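PDB 3WCA: farnesyltransferase, putative from Trypanosoma cruzi, which probably catalyses the magnesium-dependent condensation of two farnesyl diphosphate molecules to squalene, with NADPH or NADH as reductant. Local coordinates for residues R29-I34 / V57-L62; E48-M53 / D273-A278; H263-L268 / R359-H364; Q284-A289 / A313-Y318. The protein carries 1 engineered substitution. All blocks are in the same frame, centred on the assembly; numbering follows the deposited sequence.

Interaction 1: R29-I34 / V57-L62; sequences RFCYDI and VCIFYL
C58 turns its SG opposite the main-chain nitrogen (chi1 171°) and Y32 swings its ring opposite its own carbonyl carbon, and the thiol thereby comes to lie over one face of the tyrosine. It is a sulfur-aromatic contact: SG of C58 stands 4.0 Å from the centroid of the Y32 ring and 20° off the normal, displaced toward the rim, while CB of C58 comes within 3.6 Å of CE1 of Y32. The phenol oxygen is held elsewhere, by a hydrogen bond to D55. Beside this pair, CD1 of L62 rests 3.6 Å from CB of C31, and CD2 of L62 presses tightly on CG2 of I34, at 3.3 Å. CD1 of I59 touches SG of C31 at 3.2 Å, a close methyl-sulfur contact. The two segment axes lie 9.8 Å apart with 59° between their directions, and sulfur, methyl groups and one ring fill the space between. Helix 105-112 adds L110 against both I34 and L62, while V57 and F60 face helix 154-179 on L172 and L175.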
loop_
_atom_site.group_PDB
_atom_site.type_symbol
_atom_site.label_atom_id
_atom_site.label_comp_id
_atom_site.label_asym_id
_atom_site.label_seq_id
_atom_site.Cartn_x
_atom_site.Cartn_y
_atom_site.Cartn_z
ATOM N N ARG A 29 -15.536 3.093 -18.598
ATOM C CA ARG A 29 -15.146 4.498 -18.579
ATOM C C ARG A 29 -15.404 5.142 -17.222
ATOM O O ARG A 29 -14.581 5.916 -16.730
ATOM C CB ARG A 29 -15.871 5.274 -19.684
ATOM C CG ARG A 29 -15.290 5.010 -21.073
ATOM C CD ARG A 29 -16.010 5.810 -22.157
ATOM N NE ARG A 29 -15.393 5.613 -23.468
ATOM C CZ ARG A 29 -14.236 6.153 -23.846
ATOM N NH1 ARG A 29 -13.558 6.940 -23.017
ATOM N NH2 ARG A 29 -13.747 5.894 -25.050
ATOM N N PHE A 30 -16.545 4.825 -16.616
ATOM C CA PHE A 30 -16.867 5.372 -15.311
ATOM C C PHE A 30 -15.815 4.867 -14.334
ATOM O O PHE A 30 -15.277 5.625 -13.523
ATOM C CB PHE A 30 -18.242 4.899 -14.848
ATOM C CG PHE A 30 -18.522 5.197 -13.398
ATOM C CD1 PHE A 30 -19.066 6.418 -13.017
ATOM C CD2 PHE A 30 -18.198 4.269 -12.411
ATOM C CE1 PHE A 30 -19.283 6.709 -11.677
ATOM C CE2 PHE A 30 -18.408 4.552 -11.067
ATOM C CZ PHE A 30 -18.949 5.769 -10.697
ATOM N N CYS A 31 -15.537 3.570 -14.409
ATOM C CA CYS A 31 -14.548 2.949 -13.539
ATOM C C CYS A 31 -13.227 3.711 -13.573
ATOM O O CYS A 31 -12.691 4.091 -12.532
ATOM C CB CYS A 31 -14.318 1.497 -13.958
ATOM S SG CYS A 31 -15.632 0.359 -13.464
ATOM N N TYR A 32 -12.706 3.932 -14.774
ATOM C CA TYR A 32 -11.450 4.646 -14.929
ATOM C C TYR A 32 -11.595 6.097 -14.504
ATOM O O TYR A 32 -10.633 6.716 -14.055
ATOM C CB TYR A 32 -10.966 4.556 -16.377
ATOM C CG TYR A 32 -10.295 3.241 -16.714
ATOM C CD1 TYR A 32 -9.056 2.905 -16.165
ATOM C CD2 TYR A 32 -10.899 2.328 -17.576
ATOM C CE1 TYR A 32 -8.436 1.693 -16.464
ATOM C CE2 TYR A 32 -10.284 1.113 -17.884
ATOM C CZ TYR A 32 -9.057 0.802 -17.325
ATOM O OH TYR A 32 -8.456 -0.398 -17.632
ATOM N N ASP A 33 -12.802 6.638 -14.639
ATOM C CA ASP A 33 -13.062 8.017 -14.244
ATOM C C ASP A 33 -13.131 8.144 -12.731
ATOM O O ASP A 33 -12.624 9.106 -12.156
ATOM C CB ASP A 33 -14.375 8.509 -14.850
ATOM C CG ASP A 33 -14.181 9.198 -16.182
ATOM O OD1 ASP A 33 -13.382 8.698 -17.008
ATOM O OD2 ASP A 33 -14.840 10.237 -16.407
ATOM N N ILE A 34 -13.759 7.176 -12.077
ATOM C CA ILE A 34 -13.864 7.248 -10.634
ATOM C C ILE A 34 -12.483 6.955 -10.059
ATOM O O ILE A 34 -12.078 7.542 -9.065
ATOM C CB ILE A 34 -14.938 6.254 -10.098
ATOM C CG1 ILE A 34 -15.391 6.687 -8.706
ATOM C CG2 ILE A 34 -14.406 4.846 -10.066
ATOM C CD1 ILE A 34 -16.232 7.956 -8.712
ATOM N N VAL A 57 -7.329 -5.031 -13.295
ATOM C CA VAL A 57 -6.705 -4.374 -12.153
ATOM C C VAL A 57 -7.497 -3.133 -11.733
ATOM O O VAL A 57 -7.641 -2.858 -10.539
ATOM C CB VAL A 57 -5.243 -4.008 -12.465
ATOM C CG1 VAL A 57 -4.697 -3.047 -11.428
ATOM C CG2 VAL A 57 -4.408 -5.267 -12.485
ATOM N N CYS A 58 -8.031 -2.391 -12.698
ATOM C CA CYS A 58 -8.814 -1.208 -12.355
ATOM C C CYS A 58 -10.081 -1.555 -11.567
ATOM O O CYS A 58 -10.447 -0.859 -10.615
ATOM C CB CYS A 58 -9.213 -0.441 -13.608
ATOM S SG CYS A 58 -10.390 0.855 -13.253
ATOM N N ILE A 59 -10.755 -2.623 -11.981
ATOM C CA ILE A 59 -11.975 -3.063 -11.310
ATOM C C ILE A 59 -11.639 -3.635 -9.935
ATOM O O ILE A 59 -12.381 -3.442 -8.971
ATOM C CB ILE A 59 -12.702 -4.140 -12.142
ATOM C CG1 ILE A 59 -13.051 -3.573 -13.511
ATOM C CG2 ILE A 59 -13.962 -4.614 -11.412
ATOM C CD1 ILE A 59 -13.747 -2.221 -13.439
ATOM N N PHE A 60 -10.525 -4.358 -9.877
ATOM C CA PHE A 60 -10.023 -4.957 -8.651
ATOM C C PHE A 60 -9.808 -3.861 -7.608
ATOM O O PHE A 60 -10.227 -3.983 -6.450
ATOM C CB PHE A 60 -8.698 -5.658 -8.951
ATOM C CG PHE A 60 -8.004 -6.211 -7.743
ATOM C CD1 PHE A 60 -8.727 -6.853 -6.736
ATOM C CD2 PHE A 60 -6.607 -6.188 -7.663
ATOM C CE1 PHE A 60 -8.067 -7.480 -5.666
ATOM C CE2 PHE A 60 -5.939 -6.808 -6.604
ATOM C CZ PHE A 60 -6.676 -7.464 -5.600
ATOM N N TYR A 61 -9.150 -2.788 -8.040
ATOM C CA TYR A 61 -8.862 -1.652 -7.182
ATOM C C TYR A 61 -10.122 -0.955 -6.689
ATOM O O TYR A 61 -10.191 -0.544 -5.536
ATOM C CB TYR A 61 -7.985 -0.642 -7.925
ATOM C CG TYR A 61 -7.808 0.664 -7.186
ATOM C CD1 TYR A 61 -6.759 0.849 -6.285
ATOM C CD2 TYR A 61 -8.726 1.702 -7.354
ATOM C CE1 TYR A 61 -6.628 2.040 -5.564
ATOM C CE2 TYR A 61 -8.611 2.891 -6.639
ATOM C CZ TYR A 61 -7.563 3.056 -5.745
ATOM O OH TYR A 61 -7.485 4.229 -5.025
ATOM N N LEU A 62 -11.117 -0.802 -7.551
ATOM C CA LEU A 62 -12.332 -0.117 -7.130
ATOM C C LEU A 62 -13.137 -0.945 -6.129
ATOM O O LEU A 62 -13.743 -0.403 -5.203
ATOM C CB LEU A 62 -13.175 0.252 -8.345
ATOM C CG LEU A 62 -12.555 1.349 -9.229
ATOM C CD1 LEU A 62 -13.390 1.534 -10.503
ATOM C CD2 LEU A 62 -12.492 2.657 -8.445
#

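Interaction 2: E48-M53 / D273-A278; sequences ELDEEM and DPSVFA
D50 and S275 meet where two helices begin, each segment carrying an aspartate at an N-cap position. D273 is a working cap: its OD1 accepts from the amide of V276 at 3.1 Å with an N-H...O angle of 167°, through the anti lone pair, and more weakly from the amide of S275. D50 caps nothing with its side chain. Instead its OD1 takes a hydrogen bond from OG of S275, met nearly along the C-O axis; the modelled separation of 2.5 Å between OG of S275 and OD1 of D50 is very short, and its exact value is doubtful. OG of S275 sits anti to its carbonyl carbon (chi1 -71°), which aims it across the gap. Next to the polar pair the contact is apolar: CE of M53 reaches CG2 of V276 at 3.9 Å, the two side chains crossing at about a right angle. Separately, CD2 of L49 rests against the helix backbone of S275 and V276, 3.9 Å from the carbonyl oxygen of S275. Y176 and L181 touch both M53 and V276 and close the apolar side. The aspartate-proline start of helix 274-294, with OD1 of D273 reaching the amide three residues on, is a classical N-cap.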
loop_
_atom_site.group_PDB
_atom_site.type_symbol
_atom_site.label_atom_id
_atom_site.label_comp_id
_atom_site.label_asym_id
_atom_site.label_seq_id
_atom_site.Cartn_x
_atom_site.Cartn_y
_atom_site.Cartn_z
ATOM N N GLU A 48 0.310 1.919 -17.109
ATOM C CA GLU A 48 1.473 1.176 -17.599
ATOM C C GLU A 48 1.031 -0.203 -18.104
ATOM O O GLU A 48 1.696 -0.819 -18.942
ATOM C CB GLU A 48 2.487 0.956 -16.470
ATOM C CG GLU A 48 3.223 2.204 -15.963
ATOM C CD GLU A 48 3.958 2.947 -17.072
ATOM O OE1 GLU A 48 4.419 2.294 -18.031
ATOM O OE2 GLU A 48 4.084 4.184 -16.975
ATOM N N LEU A 49 -0.088 -0.686 -17.577
ATOM C CA LEU A 49 -0.617 -1.996 -17.937
ATOM C C LEU A 49 -1.369 -2.005 -19.255
ATOM O O LEU A 49 -2.000 -1.009 -19.638
ATOM C CB LEU A 49 -1.542 -2.513 -16.827
ATOM C CG LEU A 49 -0.844 -2.850 -15.505
ATOM C CD1 LEU A 49 -1.879 -3.181 -14.452
ATOM C CD2 LEU A 49 0.096 -4.027 -15.698
ATOM N N ASP A 50 -1.288 -3.138 -19.951
ATOM C CA ASP A 50 -1.983 -3.300 -21.223
ATOM C C ASP A 50 -3.480 -3.347 -20.922
ATOM O O ASP A 50 -3.897 -3.811 -19.859
ATOM C CB ASP A 50 -1.550 -4.596 -21.920
ATOM C CG ASP A 50 -0.139 -4.524 -22.469
ATOM O OD1 ASP A 50 0.746 -4.008 -21.765
ATOM O OD2 ASP A 50 0.093 -4.997 -23.603
ATOM N N GLU A 51 -4.276 -2.867 -21.867
ATOM C CA GLU A 51 -5.723 -2.808 -21.729
ATOM C C GLU A 51 -6.432 -3.962 -20.998
ATOM O O GLU A 51 -7.186 -3.719 -20.056
ATOM C CB GLU A 51 -6.331 -2.590 -23.119
ATOM C CG GLU A 51 -7.853 -2.603 -23.191
ATOM C CD GLU A 51 -8.379 -1.776 -24.353
ATOM O OE1 GLU A 51 -8.502 -0.542 -24.191
ATOM O OE2 GLU A 51 -8.652 -2.351 -25.427
ATOM N N GLU A 52 -6.202 -5.206 -21.400
ATOM C CA GLU A 52 -6.889 -6.326 -20.748
ATOM C C GLU A 52 -6.581 -6.488 -19.259
ATOM O O GLU A 52 -7.480 -6.677 -18.433
ATOM C CB GLU A 52 -6.580 -7.639 -21.466
ATOM C CG GLU A 52 -7.338 -8.815 -20.872
ATOM C CD GLU A 52 -7.156 -10.098 -21.660
ATOM O OE1 GLU A 52 -7.558 -10.125 -22.848
ATOM O OE2 GLU A 52 -6.613 -11.075 -21.088
ATOM N N MET A 53 -5.301 -6.441 -18.928
ATOM C CA MET A 53 -4.846 -6.567 -17.552
ATOM C C MET A 53 -5.302 -5.328 -16.798
ATOM O O MET A 53 -5.722 -5.399 -15.645
ATOM C CB MET A 53 -3.313 -6.646 -17.531
ATOM C CG MET A 53 -2.673 -6.643 -16.154
ATOM S SD MET A 53 -2.808 -8.232 -15.346
ATOM C CE MET A 53 -1.226 -8.954 -15.799
ATOM N N ASP A 273 7.641 -9.602 -17.846
ATOM C CA ASP A 273 6.898 -8.722 -18.733
ATOM C C ASP A 273 7.136 -7.253 -18.398
ATOM O O ASP A 273 7.009 -6.845 -17.246
ATOM C CB ASP A 273 5.406 -9.041 -18.665
ATOM C CG ASP A 273 4.601 -8.223 -19.654
ATOM O OD1 ASP A 273 4.172 -7.095 -19.308
ATOM O OD2 ASP A 273 4.413 -8.703 -20.794
ATOM N N PRO A 274 7.489 -6.443 -19.406
ATOM C CA PRO A 274 7.755 -5.012 -19.218
ATOM C C PRO A 274 6.610 -4.156 -18.692
ATOM O O PRO A 274 6.850 -3.219 -17.945
ATOM C CB PRO A 274 8.264 -4.559 -20.594
ATOM C CG PRO A 274 7.716 -5.597 -21.555
ATOM C CD PRO A 274 7.852 -6.877 -20.770
ATOM N N SER A 275 5.375 -4.453 -19.082
ATOM C CA SER A 275 4.241 -3.683 -18.576
ATOM C C SER A 275 4.040 -4.006 -17.101
ATOM O O SER A 275 3.890 -3.106 -16.277
ATOM C CB SER A 275 2.951 -4.020 -19.335
ATOM O OG SER A 275 2.986 -3.513 -20.657
ATOM N N VAL A 276 4.031 -5.301 -16.788
ATOM C CA VAL A 276 3.846 -5.768 -15.425
ATOM C C VAL A 276 4.985 -5.229 -14.577
ATOM O O VAL A 276 4.772 -4.763 -13.463
ATOM C CB VAL A 276 3.835 -7.324 -15.345
ATOM C CG1 VAL A 276 3.904 -7.780 -13.874
ATOM C CG2 VAL A 276 2.560 -7.882 -16.011
ATOM N N PHE A 277 6.196 -5.275 -15.112
ATOM C CA PHE A 277 7.330 -4.774 -14.363
ATOM C C PHE A 277 7.229 -3.283 -14.018
ATOM O O PHE A 277 7.408 -2.905 -12.858
ATOM C CB PHE A 277 8.633 -5.029 -15.109
ATOM C CG PHE A 277 9.834 -4.470 -14.403
ATOM C CD1 PHE A 277 10.184 -3.127 -14.555
ATOM C CD2 PHE A 277 10.564 -5.266 -13.525
ATOM C CE1 PHE A 277 11.246 -2.577 -13.834
ATOM C CE2 PHE A 277 11.627 -4.732 -12.797
ATOM C CZ PHE A 277 11.969 -3.379 -12.951
ATOM N N ALA A 278 6.945 -2.435 -15.001
ATOM C CA ALA A 278 6.862 -1.002 -14.714
ATOM C C ALA A 278 5.739 -0.688 -13.722
ATOM O O ALA A 278 5.918 0.119 -12.808
ATOM C CB ALA A 278 6.673 -0.203 -16.014
#

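Interaction 3: H263-L268 / R359-H364; sequences HVVEYL and RAMESH
H364 and E266 form the polar part of the contact, a histidine-carboxylate hydrogen bond. NE2 of H364 donates to OE2 of E266 at 2.9 Å, with an N-H...O angle of 159°. The accepting oxygen lies almost in the imidazole plane, at the ring edge, but the donor approaches from above the carboxylate plane, and the two planes are 38° apart. OE1 of E266 receives only a weak second bond from NE2 of H364, at 3.3 Å, so the fork is lopsided. A bend at chi2 of E266 (-51°) folds the carboxylate back toward the partner segment.

The apolar part centres on V265, which points squarely at the other segment. Its CG1 lies 3.6 Å from CD2 of H364, obliquely to the ring, and 3.4 Å from the carbonyl oxygen of A360. Its other branch, CG2, meets CG of M361 at 3.9 Å, the side chains crossing at about a right angle. L326 of helix 322-338 touches H364 as well, and the backbone oxygen of H364 is hydrogen-bonded to Q323.

As a worked case of mixed polar and apolar contact, the pair joins the end of the crystallised construct to helix 261-269, whose Y267 contacts the bound thiodiphosphate ligand. A carboxylate facing NE2 would probably favour the protonated imidazole, giving the bond some ionic character.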
loop_
_atom_site.group_PDB
_atom_site.type_symbol
_atom_site.label_atom_id
_atom_site.label_comp_id
_atom_site.label_asym_id
_atom_site.label_seq_id
_atom_site.Cartn_x
_atom_site.Cartn_y
_atom_site.Cartn_z
ATOM N N HIS A 263 13.203 -8.422 -0.215
ATOM C CA HIS A 263 12.130 -9.227 -0.797
ATOM C C HIS A 263 11.449 -8.514 -1.957
ATOM O O HIS A 263 10.938 -9.144 -2.879
ATOM C CB HIS A 263 11.115 -9.569 0.294
ATOM C CG HIS A 263 11.727 -10.247 1.480
ATOM N ND1 HIS A 263 12.084 -11.580 1.476
ATOM C CD2 HIS A 263 12.108 -9.761 2.685
ATOM C CE1 HIS A 263 12.659 -11.883 2.624
ATOM N NE2 HIS A 263 12.687 -10.797 3.377
ATOM N N VAL A 264 11.420 -7.190 -1.891
ATOM C CA VAL A 264 10.853 -6.399 -2.962
ATOM C C VAL A 264 11.808 -6.554 -4.153
ATOM O O VAL A 264 11.375 -6.678 -5.295
ATOM C CB VAL A 264 10.747 -4.916 -2.557
ATOM C CG1 VAL A 264 10.511 -4.054 -3.781
ATOM C CG2 VAL A 264 9.612 -4.735 -1.545
ATOM N N VAL A 265 13.109 -6.563 -3.877
ATOM C CA VAL A 265 14.096 -6.715 -4.937
ATOM C C VAL A 265 13.920 -8.071 -5.630
ATOM O O VAL A 265 13.937 -8.153 -6.855
ATOM C CB VAL A 265 15.537 -6.557 -4.378
ATOM C CG1 VAL A 265 16.574 -7.054 -5.390
ATOM C CG2 VAL A 265 15.802 -5.089 -4.074
ATOM N N GLU A 266 13.718 -9.128 -4.849
ATOM C CA GLU A 266 13.533 -10.460 -5.413
ATOM C C GLU A 266 12.277 -10.542 -6.273
ATOM O O GLU A 266 12.310 -11.072 -7.383
ATOM C CB GLU A 266 13.454 -11.509 -4.301
ATOM C CG GLU A 266 14.750 -11.695 -3.552
ATOM C CD GLU A 266 15.930 -11.935 -4.483
ATOM O OE1 GLU A 266 15.819 -12.794 -5.389
ATOM O OE2 GLU A 266 16.970 -11.266 -4.301
ATOM N N TYR A 267 11.163 -10.039 -5.755
ATOM C CA TYR A 267 9.923 -10.063 -6.517
ATOM C C TYR A 267 10.068 -9.276 -7.826
ATOM O O TYR A 267 9.702 -9.767 -8.891
ATOM C CB TYR A 267 8.771 -9.487 -5.686
ATOM C CG TYR A 267 7.421 -9.578 -6.363
ATOM C CD1 TYR A 267 6.998 -8.594 -7.262
ATOM C CD2 TYR A 267 6.584 -10.673 -6.139
ATOM C CE1 TYR A 267 5.767 -8.696 -7.928
ATOM C CE2 TYR A 267 5.354 -10.787 -6.800
ATOM C CZ TYR A 267 4.952 -9.795 -7.691
ATOM O OH TYR A 267 3.730 -9.892 -8.316
ATOM N N LEU A 268 10.597 -8.058 -7.762
ATOM C CA LEU A 268 10.746 -7.273 -8.991
ATOM C C LEU A 268 11.660 -7.975 -10.007
ATOM O O LEU A 268 11.418 -7.927 -11.209
ATOM C CB LEU A 268 11.294 -5.871 -8.676
ATOM C CG LEU A 268 10.321 -4.948 -7.926
ATOM C CD1 LEU A 268 10.999 -3.602 -7.649
ATOM C CD2 LEU A 268 9.042 -4.753 -8.760
ATOM N N ARG A 359 22.871 -5.178 -0.643
ATOM C CA ARG A 359 23.448 -6.460 -0.993
ATOM C C ARG A 359 22.497 -7.184 -1.932
ATOM O O ARG A 359 22.912 -7.737 -2.948
ATOM C CB ARG A 359 23.687 -7.278 0.276
ATOM C CG ARG A 359 24.391 -8.591 0.055
ATOM C CD ARG A 359 24.884 -9.163 1.376
ATOM N NE ARG A 359 25.964 -8.364 1.955
ATOM C CZ ARG A 359 25.830 -7.570 3.014
ATOM N NH1 ARG A 359 24.655 -7.462 3.623
ATOM N NH2 ARG A 359 26.874 -6.885 3.465
ATOM N N ALA A 360 21.214 -7.158 -1.592
ATOM C CA ALA A 360 20.190 -7.809 -2.391
ATOM C C ALA A 360 20.129 -7.195 -3.785
ATOM O O ALA A 360 19.840 -7.877 -4.761
ATOM C CB ALA A 360 18.843 -7.681 -1.699
ATOM N N MET A 361 20.401 -5.898 -3.866
ATOM C CA MET A 361 20.391 -5.183 -5.139
ATOM C C MET A 361 21.593 -5.586 -5.993
ATOM O O MET A 361 21.433 -5.992 -7.148
ATOM C CB MET A 361 20.415 -3.674 -4.888
ATOM C CG MET A 361 19.085 -3.095 -4.418
ATOM S SD MET A 361 19.254 -1.530 -3.540
ATOM C CE MET A 361 17.989 -1.714 -2.286
ATOM N N GLU A 362 22.793 -5.469 -5.425
ATOM C CA GLU A 362 24.014 -5.822 -6.140
ATOM C C GLU A 362 23.940 -7.293 -6.534
ATOM O O GLU A 362 24.586 -7.733 -7.481
ATOM C CB GLU A 362 25.247 -5.554 -5.262
ATOM C CG GLU A 362 25.350 -4.102 -4.796
ATOM C CD GLU A 362 26.605 -3.801 -3.980
ATOM O OE1 GLU A 362 26.938 -4.584 -3.062
ATOM O OE2 GLU A 362 27.251 -2.762 -4.248
ATOM N N SER A 363 23.122 -8.044 -5.805
ATOM C CA SER A 363 22.936 -9.465 -6.063
ATOM C C SER A 363 22.302 -9.706 -7.435
ATOM O O SER A 363 22.255 -10.837 -7.914
ATOM C CB SER A 363 22.060 -10.073 -4.961
ATOM O OG SER A 363 21.747 -11.430 -5.226
ATOM N N HIS A 364 21.812 -8.644 -8.068
ATOM C CA HIS A 364 21.182 -8.762 -9.383
ATOM C C HIS A 364 21.816 -7.830 -10.415
ATOM O O HIS A 364 21.299 -7.689 -11.524
ATOM C CB HIS A 364 19.680 -8.464 -9.287
ATOM C CG HIS A 364 18.899 -9.495 -8.531
ATOM N ND1 HIS A 364 18.538 -10.708 -9.078
ATOM C CD2 HIS A 364 18.407 -9.493 -7.268
ATOM C CE1 HIS A 364 17.857 -11.408 -8.187
ATOM N NE2 HIS A 364 17.764 -10.694 -7.080
#

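Interaction 4: Q284-A289 / A313-Y318; sequences QVMAMA and ARIFHY
The segments of V285 and I315 run roughly antiparallel, with axes 10.2 Å apart at 146° and the CA atoms of these two residues nearest each other. I315 makes the largest single contribution. Its chi1 of -72° sets CG1 opposite the carbonyl carbon and leaves CG2 opposite the main-chain nitrogen, where CG2 meets CG1 of V285 at 3.6 Å and CG of M286 at 4.0 Å, while CD1 of I315 reaches CB of A289 at 4.1 Å. The V285 and I315 side chains lie alongside each other, pointing opposite ways. M286, bent at chi2 and chi3, brings CE to the ring edge of F316, a tight 3.3 Å from CE1 of F316. SD of M286 stands obliquely, 5.5 Å from the centroid of the F316 ring, so this Met-aromatic contact is made chiefly by the methyl. Helix 322-338 packs T325 on V285 and Y332 on A289, helix 40-45 offers V44 and V45 to F316, and helix 191-207 covers Q284 and A287 of helix 274-294.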
loop_
_atom_site.group_PDB
_atom_site.type_symbol
_atom_site.label_atom_id
_atom_site.label_comp_id
_atom_site.label_asym_id
_atom_site.label_seq_id
_atom_site.Cartn_x
_atom_site.Cartn_y
_atom_site.Cartn_z
ATOM N N GLN A 284 7.091 0.911 -5.804
ATOM C CA GLN A 284 8.141 0.500 -4.888
ATOM C C GLN A 284 9.267 1.536 -4.868
ATOM O O GLN A 284 9.744 1.917 -3.802
ATOM C CB GLN A 284 8.713 -0.873 -5.277
ATOM C CG GLN A 284 7.713 -2.043 -5.230
ATOM C CD GLN A 284 7.107 -2.253 -3.858
ATOM O OE1 GLN A 284 7.775 -2.068 -2.838
ATOM N NE2 GLN A 284 5.841 -2.647 -3.822
ATOM N N VAL A 285 9.700 1.993 -6.038
ATOM C CA VAL A 285 10.767 2.989 -6.074
ATOM C C VAL A 285 10.307 4.290 -5.388
ATOM O O VAL A 285 11.084 4.942 -4.692
ATOM C CB VAL A 285 11.208 3.274 -7.518
ATOM C CG1 VAL A 285 12.235 4.395 -7.539
ATOM C CG2 VAL A 285 11.793 2.008 -8.133
ATOM N N MET A 286 9.044 4.656 -5.574
ATOM C CA MET A 286 8.484 5.855 -4.948
ATOM C C MET A 286 8.461 5.712 -3.420
ATOM O O MET A 286 8.692 6.672 -2.692
ATOM C CB MET A 286 7.057 6.067 -5.425
ATOM C CG MET A 286 6.944 6.175 -6.905
ATOM S SD MET A 286 6.717 7.866 -7.321
ATOM C CE MET A 286 4.981 7.749 -7.778
ATOM N N ALA A 287 8.148 4.510 -2.952
ATOM C CA ALA A 287 8.091 4.240 -1.525
ATOM C C ALA A 287 9.477 4.384 -0.913
ATOM O O ALA A 287 9.628 4.970 0.159
ATOM C CB ALA A 287 7.543 2.831 -1.274
ATOM N N MET A 288 10.492 3.861 -1.596
ATOM C CA MET A 288 11.849 3.965 -1.083
ATOM C C MET A 288 12.318 5.422 -1.074
ATOM O O MET A 288 13.072 5.820 -0.184
ATOM C CB MET A 288 12.813 3.098 -1.892
ATOM C CG MET A 288 14.238 3.067 -1.325
ATOM S SD MET A 288 14.418 2.231 0.293
ATOM C CE MET A 288 14.403 0.599 -0.255
ATOM N N ALA A 289 11.863 6.220 -2.046
ATOM C CA ALA A 289 12.245 7.633 -2.089
ATOM C C ALA A 289 11.586 8.347 -0.906
ATOM O O ALA A 289 12.227 9.154 -0.219
ATOM C CB ALA A 289 11.807 8.289 -3.412
ATOM N N ALA A 313 8.687 12.276 -11.794
ATOM C CA ALA A 313 8.740 12.104 -13.245
ATOM C C ALA A 313 9.929 11.232 -13.612
ATOM O O ALA A 313 9.816 10.342 -14.455
ATOM C CB ALA A 313 8.844 13.470 -13.947
ATOM N N ARG A 314 11.062 11.462 -12.958
ATOM C CA ARG A 314 12.261 10.691 -13.245
ATOM C C ARG A 314 12.049 9.225 -12.904
ATOM O O ARG A 314 12.468 8.339 -13.654
ATOM C CB ARG A 314 13.448 11.236 -12.456
ATOM C CG ARG A 314 14.800 10.629 -12.834
ATOM C CD ARG A 314 15.903 11.094 -11.874
ATOM N NE ARG A 314 15.914 12.547 -11.743
ATOM C CZ ARG A 314 15.812 13.207 -10.588
ATOM N NH1 ARG A 314 15.692 12.554 -9.432
ATOM N NH2 ARG A 314 15.828 14.533 -10.589
ATOM N N ILE A 315 11.412 8.968 -11.765
ATOM C CA ILE A 315 11.155 7.591 -11.346
ATOM C C ILE A 315 10.229 6.905 -12.364
ATOM O O ILE A 315 10.471 5.774 -12.775
ATOM C CB ILE A 315 10.521 7.553 -9.936
ATOM C CG1 ILE A 315 11.589 7.921 -8.894
ATOM C CG2 ILE A 315 9.883 6.166 -9.676
ATOM C CD1 ILE A 315 11.067 8.131 -7.477
ATOM N N PHE A 316 9.177 7.596 -12.772
ATOM C CA PHE A 316 8.273 7.035 -13.755
ATOM C C PHE A 316 8.990 6.749 -15.073
ATOM O O PHE A 316 8.705 5.752 -15.752
ATOM C CB PHE A 316 7.109 7.985 -14.017
ATOM C CG PHE A 316 5.901 7.704 -13.180
ATOM C CD1 PHE A 316 5.836 8.129 -11.855
ATOM C CD2 PHE A 316 4.822 7.004 -13.714
ATOM C CE1 PHE A 316 4.708 7.866 -11.069
ATOM C CE2 PHE A 316 3.696 6.735 -12.944
ATOM C CZ PHE A 316 3.640 7.169 -11.616
ATOM N N HIS A 317 9.940 7.605 -15.419
ATOM C CA HIS A 317 10.657 7.447 -16.666
ATOM C C HIS A 317 11.604 6.268 -16.766
ATOM O O HIS A 317 11.603 5.563 -17.775
ATOM C CB HIS A 317 11.450 8.709 -17.006
ATOM C CG HIS A 317 12.217 8.586 -18.284
ATOM N ND1 HIS A 317 11.617 8.693 -19.522
ATOM C CD2 HIS A 317 13.505 8.240 -18.519
ATOM C CE1 HIS A 317 12.501 8.414 -20.463
ATOM N NE2 HIS A 317 13.654 8.133 -19.881
ATOM N N TYR A 318 12.412 6.054 -15.736
ATOM C CA TYR A 318 13.400 4.984 -15.762
ATOM C C TYR A 318 13.037 3.615 -15.209
ATOM O O TYR A 318 13.730 2.644 -15.505
ATOM C CB TYR A 318 14.684 5.458 -15.078
ATOM C CG TYR A 318 15.451 6.491 -15.868
ATOM C CD1 TYR A 318 16.294 6.113 -16.912
ATOM C CD2 TYR A 318 15.325 7.849 -15.579
ATOM C CE1 TYR A 318 16.995 7.066 -17.652
ATOM C CE2 TYR A 318 16.016 8.809 -16.309
ATOM C CZ TYR A 318 16.851 8.412 -17.345
ATOM O OH TYR A 318 17.540 9.365 -18.070
#

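The four contacts show how chemistry follows burial in an all-helical fold. Interactions 1 and 4 are buried and hold no hydrogen bond across their segments; each sets sulfur or a thioether methyl beside an aromatic ring among aliphatic branches. Interactions 2 and 3 lie nearer the surface, and each pairs a carboxylate with a donor beside apolar contacts, D50 with S275 and E266 with H364 respectively. Helix 51-72 serves interactions 1 and 2, which touch through V57 and L49, and helix 274-294 serves interactions 2 and 4. The preceding helix 261-269, used by interaction 3, packs V264 and L268 on Q284 of interaction 4, and the L268 carbonyl on F277 of interaction 2.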